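Local coordinates for solute-binding periplasmic protein of iron/siderophore ABC transporter (Yersinia pestis, PDB 6B2Y) that probably binds chelated iron or a similar metal chelate in the periplasm and hands it to an ABC transporter for uptake across the inner membrane, at residues Ile193-Tyr196 / Gln197-Asp201; Pro360-Thr363 / Met364-Tyr368. All coordinates share one frame; numbering follows the deposited sequence.

Interaction 1: residues Ile193-Tyr196 / Gln197-Asp201; sequences INFY and QDNVD
One face of the Phe195 ring is met by the amide nitrogen of Asn199. Asn199 ND2 sits 3.4 Å above the ring plane, shifted toward the rim at Phe195 CE1, and the ring and amide planes lie 54° apart. At the edge of the Tyr196 ring, near its plane, is Gln197 N. Val200 CG2 comes to Tyr196 CE1 obliquely, at 3.5 Å. Tyr196 CG lies anti to the backbone N (chi1 -178°), beside the carbonyl carbon, and this sends the ring toward Val200.

Asn199 ND2 also donates to Phe195 O, 3.0 Å away and within the amide plane. Asn199 N reaches the same Phe195 O at 3.1 Å from the opposite face of the carbonyl plane. Two donors thus grip one oxygen. The ND2 bond, with that of Asn199 OD1 to Lys202 NZ, fixes the rotation of the amide. Tyr196 OH bonds to Asn339 OD1. On another side of the helix, Gln197 NE2 meets Asp201 OD1 at 3.0 Å from above the carboxylate plane. The Phe195-Asn199, Tyr196-Val200 and Gln197-Asp201 pairs are i to i+4 contacts along helix 186-207, the long helix that links the two lobes, as in class III periplasmic binding proteins.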
loop_
_atom_site.group_PDB
_atom_site.type_symbol
_atom_site.label_atom_id
_atom_site.label_comp_id
_atom_site.label_asym_id
_atom_site.label_seq_id
_atom_site.Cartn_x
_atom_site.Cartn_y
_atom_site.Cartn_z
ATOM N N ILE A 193 3.654 12.234 -9.950
ATOM C CA ILE A 193 4.077 13.041 -8.800
ATOM C C ILE A 193 3.181 14.259 -8.651
ATOM O O ILE A 193 2.735 14.596 -7.544
ATOM C CB ILE A 193 5.554 13.441 -8.946
ATOM C CG1 ILE A 193 6.457 12.252 -8.630
ATOM C CG2 ILE A 193 5.897 14.661 -8.075
ATOM C CD1 ILE A 193 7.819 12.352 -9.341
ATOM N N ASN A 194 2.892 14.925 -9.767
ATOM C CA ASN A 194 1.995 16.074 -9.751
ATOM C C ASN A 194 0.582 15.675 -9.333
ATOM O O ASN A 194 -0.049 16.374 -8.539
ATOM C CB ASN A 194 1.994 16.739 -11.131
ATOM C CG ASN A 194 3.219 17.612 -11.350
ATOM O OD1 ASN A 194 3.826 18.054 -10.391
ATOM N ND2 ASN A 194 3.585 17.856 -12.604
ATOM N N PHE A 195 0.066 14.551 -9.859
ATOM C CA PHE A 195 -1.277 14.102 -9.477
ATOM C C PHE A 195 -1.349 13.773 -7.993
ATOM O O PHE A 195 -2.316 14.115 -7.306
ATOM C CB PHE A 195 -1.670 12.884 -10.322
ATOM C CG PHE A 195 -2.917 12.174 -9.843
ATOM C CD1 PHE A 195 -4.174 12.594 -10.263
ATOM C CD2 PHE A 195 -2.831 11.084 -8.986
ATOM C CE1 PHE A 195 -5.335 11.929 -9.829
ATOM C CE2 PHE A 195 -3.969 10.420 -8.552
ATOM C CZ PHE A 195 -5.229 10.843 -8.976
ATOM N N TYR A 196 -0.324 13.113 -7.477
ATOM C CA TYR A 196 -0.314 12.743 -6.069
ATOM C C TYR A 196 -0.228 13.979 -5.175
ATOM O O TYR A 196 -1.011 14.134 -4.230
ATOM C CB TYR A 196 0.870 11.811 -5.833
ATOM C CG TYR A 196 1.042 11.268 -4.439
ATOM C CD1 TYR A 196 1.611 12.055 -3.424
ATOM C CD2 TYR A 196 0.699 9.955 -4.144
ATOM C CE1 TYR A 196 1.801 11.558 -2.159
ATOM C CE2 TYR A 196 0.881 9.450 -2.882
ATOM C CZ TYR A 196 1.437 10.249 -1.892
ATOM O OH TYR A 196 1.632 9.756 -0.629
ATOM N N GLN A 197 0.732 14.867 -5.457
ATOM C CA GLN A 197 0.903 16.040 -4.609
ATOM C C GLN A 197 -0.345 16.915 -4.620
ATOM O O GLN A 197 -0.761 17.420 -3.573
ATOM C CB GLN A 197 2.123 16.846 -5.050
ATOM C CG GLN A 197 2.485 17.923 -4.033
ATOM C CD GLN A 197 3.031 17.334 -2.738
ATOM O OE1 GLN A 197 4.182 16.896 -2.684
ATOM N NE2 GLN A 197 2.199 17.293 -1.701
ATOM N N ASP A 198 -0.959 17.088 -5.791
ATOM C CA ASP A 198 -2.213 17.840 -5.873
ATOM C C ASP A 198 -3.279 17.225 -4.983
ATOM O O ASP A 198 -3.999 17.936 -4.274
ATOM C CB ASP A 198 -2.704 17.891 -7.314
ATOM C CG ASP A 198 -1.961 18.925 -8.126
ATOM O OD1 ASP A 198 -1.154 19.654 -7.514
ATOM O OD2 ASP A 198 -2.183 19.009 -9.352
ATOM N N ASN A 199 -3.378 15.901 -4.990
ATOM C CA ASN A 199 -4.418 15.259 -4.202
ATOM C C ASN A 199 -4.077 15.137 -2.726
ATOM O O ASN A 199 -4.999 15.041 -1.913
ATOM C CB ASN A 199 -4.765 13.904 -4.818
ATOM C CG ASN A 199 -5.760 14.061 -5.947
ATOM O OD1 ASN A 199 -6.926 14.322 -5.697
ATOM N ND2 ASN A 199 -5.286 14.007 -7.181
ATOM N N VAL A 200 -2.796 15.176 -2.344
ATOM C CA VAL A 200 -2.491 15.304 -0.925
ATOM C C VAL A 200 -2.747 16.733 -0.457
ATOM O O VAL A 200 -3.199 16.952 0.669
ATOM C CB VAL A 200 -1.042 14.857 -0.639
ATOM C CG1 VAL A 200 -0.583 15.281 0.784
ATOM C CG2 VAL A 200 -0.901 13.357 -0.845
ATOM N N ASP A 201 -2.472 17.728 -1.318
ATOM C CA ASP A 201 -2.652 19.124 -0.898
ATOM C C ASP A 201 -4.125 19.451 -0.650
ATOM O O ASP A 201 -4.432 20.336 0.158
ATOM C CB ASP A 201 -2.080 20.088 -1.939
ATOM C CG ASP A 201 -0.557 20.067 -1.992
ATOM O OD1 ASP A 201 0.081 19.391 -1.150
ATOM O OD2 ASP A 201 -0.004 20.720 -2.903
#

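Interaction 2: residues Pro360-Thr363 / Met364-Tyr368; sequences PKKT and MDSLY
Met364 N, Asp365 N, Ser366 N and Leu367 N bond to Pro360 O, Lys361 O, Lys362 O and Thr363 O in turn, the regular i to i+4 pattern of an alpha helix at its start. Across this turn the main side-chain contact is a salt bridge between Lys362 NZ and Asp365 OD2, 2.9 Å apart. The ammonium meets the carboxylate on the anti side of OD2, 16° out of its plane. Lys362 starts with CG anti to the backbone N (chi1 180°), then bends at chi2 and chi3. The two bends curl the chain back, and it crosses Asp365 at about a right angle.

The other carboxylate oxygen, Asp365 OD1, accepts from a water at 2.6 Å. That water also donates to Lys361 O at 2.9 Å. With lysine on one oxygen and water on the other, the carboxylate is held in its rotation. The nearby lysine would be expected to favour the ionised form of Asp365.

This is the beginning of helix 360-371, which follows helix 340-350 and precedes strand 381-383, the antiparallel end strand of the second sheet. The helix is amphipathic. Lys361 and Lys362 lie on its exposed side, while Pro360, Thr363, Met364 and Leu367 are buried.

Ser366 OG lies 3.1 Å from Lys362 O. On the buried side Met364 CB rests 3.6 Å from Pro360 O, and the rest of its side chain leads away from this turn and packs on Tyr333, Tyr380 and Trp381. Thr363 OG1 bonds to Gln344 OE1 of helix 340-350. The Leu367 side chain reaches Tyr192 of helix 186-207.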
loop_
_atom_site.group_PDB
_atom_site.type_symbol
_atom_site.label_atom_id
_atom_site.label_comp_id
_atom_site.label_asym_id
_atom_site.label_seq_id
_atom_site.Cartn_x
_atom_site.Cartn_y
_atom_site.Cartn_z
ATOM N N PRO A 360 -12.853 10.531 -2.405
ATOM C CA PRO A 360 -11.784 9.587 -2.769
ATOM C C PRO A 360 -12.151 8.660 -3.913
ATOM O O PRO A 360 -11.258 8.229 -4.654
ATOM C CB PRO A 360 -11.559 8.800 -1.475
ATOM C CG PRO A 360 -12.000 9.730 -0.395
ATOM C CD PRO A 360 -13.127 10.534 -0.959
ATOM N N LYS A 361 -13.440 8.337 -4.084
ATOM C CA LYS A 361 -13.823 7.478 -5.199
ATOM C C LYS A 361 -13.535 8.153 -6.534
ATOM O O LYS A 361 -13.067 7.507 -7.480
ATOM C CB LYS A 361 -15.304 7.086 -5.086
ATOM C CG LYS A 361 -15.588 6.113 -3.952
ATOM C CD LYS A 361 -17.012 6.243 -3.437
ATOM C CE LYS A 361 -17.522 4.916 -2.891
ATOM N NZ LYS A 361 -18.541 4.290 -3.786
ATOM N N LYS A 362 -13.796 9.455 -6.635
ATOM C CA LYS A 362 -13.438 10.153 -7.864
ATOM C C LYS A 362 -11.922 10.233 -8.037
ATOM O O LYS A 362 -11.412 10.117 -9.159
ATOM C CB LYS A 362 -14.072 11.543 -7.891
ATOM C CG LYS A 362 -13.741 12.357 -9.144
ATOM C CD LYS A 362 -13.920 11.564 -10.453
ATOM C CE LYS A 362 -15.354 11.053 -10.655
ATOM N NZ LYS A 362 -15.376 9.921 -11.636
ATOM N N THR A 363 -11.181 10.438 -6.946
ATOM C CA THR A 363 -9.724 10.416 -7.055
ATOM C C THR A 363 -9.244 9.095 -7.636
ATOM O O THR A 363 -8.381 9.071 -8.524
ATOM C CB THR A 363 -9.088 10.650 -5.688
ATOM O OG1 THR A 363 -9.577 11.880 -5.150
ATOM C CG2 THR A 363 -7.568 10.712 -5.804
ATOM N N MET A 364 -9.813 7.987 -7.157
ATOM C CA MET A 364 -9.438 6.678 -7.678
ATOM C C MET A 364 -9.833 6.533 -9.147
ATOM O O MET A 364 -9.050 6.019 -9.952
ATOM C CB MET A 364 -10.071 5.588 -6.817
ATOM C CG MET A 364 -9.838 4.216 -7.358
ATOM S SD MET A 364 -10.875 3.062 -6.501
ATOM C CE MET A 364 -9.722 2.322 -5.444
ATOM N N ASP A 365 -11.018 7.029 -9.526
ATOM C CA ASP A 365 -11.399 7.052 -10.938
ATOM C C ASP A 365 -10.364 7.781 -11.786
ATOM O O ASP A 365 -10.005 7.322 -12.880
ATOM C CB ASP A 365 -12.767 7.720 -11.105
ATOM C CG ASP A 365 -13.916 6.776 -10.827
ATOM O OD1 ASP A 365 -13.686 5.554 -10.760
ATOM O OD2 ASP A 365 -15.054 7.259 -10.670
ATOM N N SER A 366 -9.861 8.919 -11.291
ATOM C CA SER A 366 -8.878 9.689 -12.044
ATOM C C SER A 366 -7.546 8.956 -12.126
ATOM O O SER A 366 -6.908 8.931 -13.185
ATOM C CB SER A 366 -8.692 11.072 -11.411
ATOM O OG SER A 366 -9.936 11.763 -11.378
ATOM N N LEU A 367 -7.104 8.374 -11.011
ATOM C CA LEU A 367 -5.861 7.615 -11.009
ATOM C C LEU A 367 -5.898 6.530 -12.080
ATOM O O LEU A 367 -4.964 6.387 -12.872
ATOM C CB LEU A 367 -5.633 7.011 -9.618
ATOM C CG LEU A 367 -4.258 6.413 -9.250
ATOM C CD1 LEU A 367 -4.106 6.391 -7.737
ATOM C CD2 LEU A 367 -4.053 4.997 -9.798
ATOM N N TYR A 368 -6.991 5.769 -12.129
ATOM C CA TYR A 368 -7.079 4.662 -13.079
ATOM C C TYR A 368 -7.137 5.168 -14.517
ATOM O O TYR A 368 -6.415 4.672 -15.390
ATOM C CB TYR A 368 -8.296 3.800 -12.748
ATOM C CG TYR A 368 -8.007 2.788 -11.665
ATOM C CD1 TYR A 368 -7.723 3.199 -10.365
ATOM C CD2 TYR A 368 -8.015 1.420 -11.937
ATOM C CE1 TYR A 368 -7.439 2.282 -9.367
ATOM C CE2 TYR A 368 -7.746 0.487 -10.932
ATOM C CZ TYR A 368 -7.458 0.930 -9.648
ATOM O OH TYR A 368 -7.180 0.025 -8.639
HETATM O O HOH W 1 -13.657 4.779 -8.330
#

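Overall arrangement
Interaction 1 comes first along the chain, on helix 186-207. Interaction 2 follows much later, on helix 360-371. Their centres are about 12 Å apart, on the same side of the chain's centre. The two helices run in roughly opposite directions and touch directly. The Phe195 ring rests on Thr363, Ser366 and Leu367, with Phe195 CZ 3.6 Å from Thr363 O. Asn199 packs on Thr363. Helix 340-350 touches both contacts, and the amide of its Gln344 bridges the two helices, with NE2 donating to Asn199 O while OE1 serves Thr363. A helix from near the C-terminus is thus packed against the helix that connects the two lobes of the binding protein.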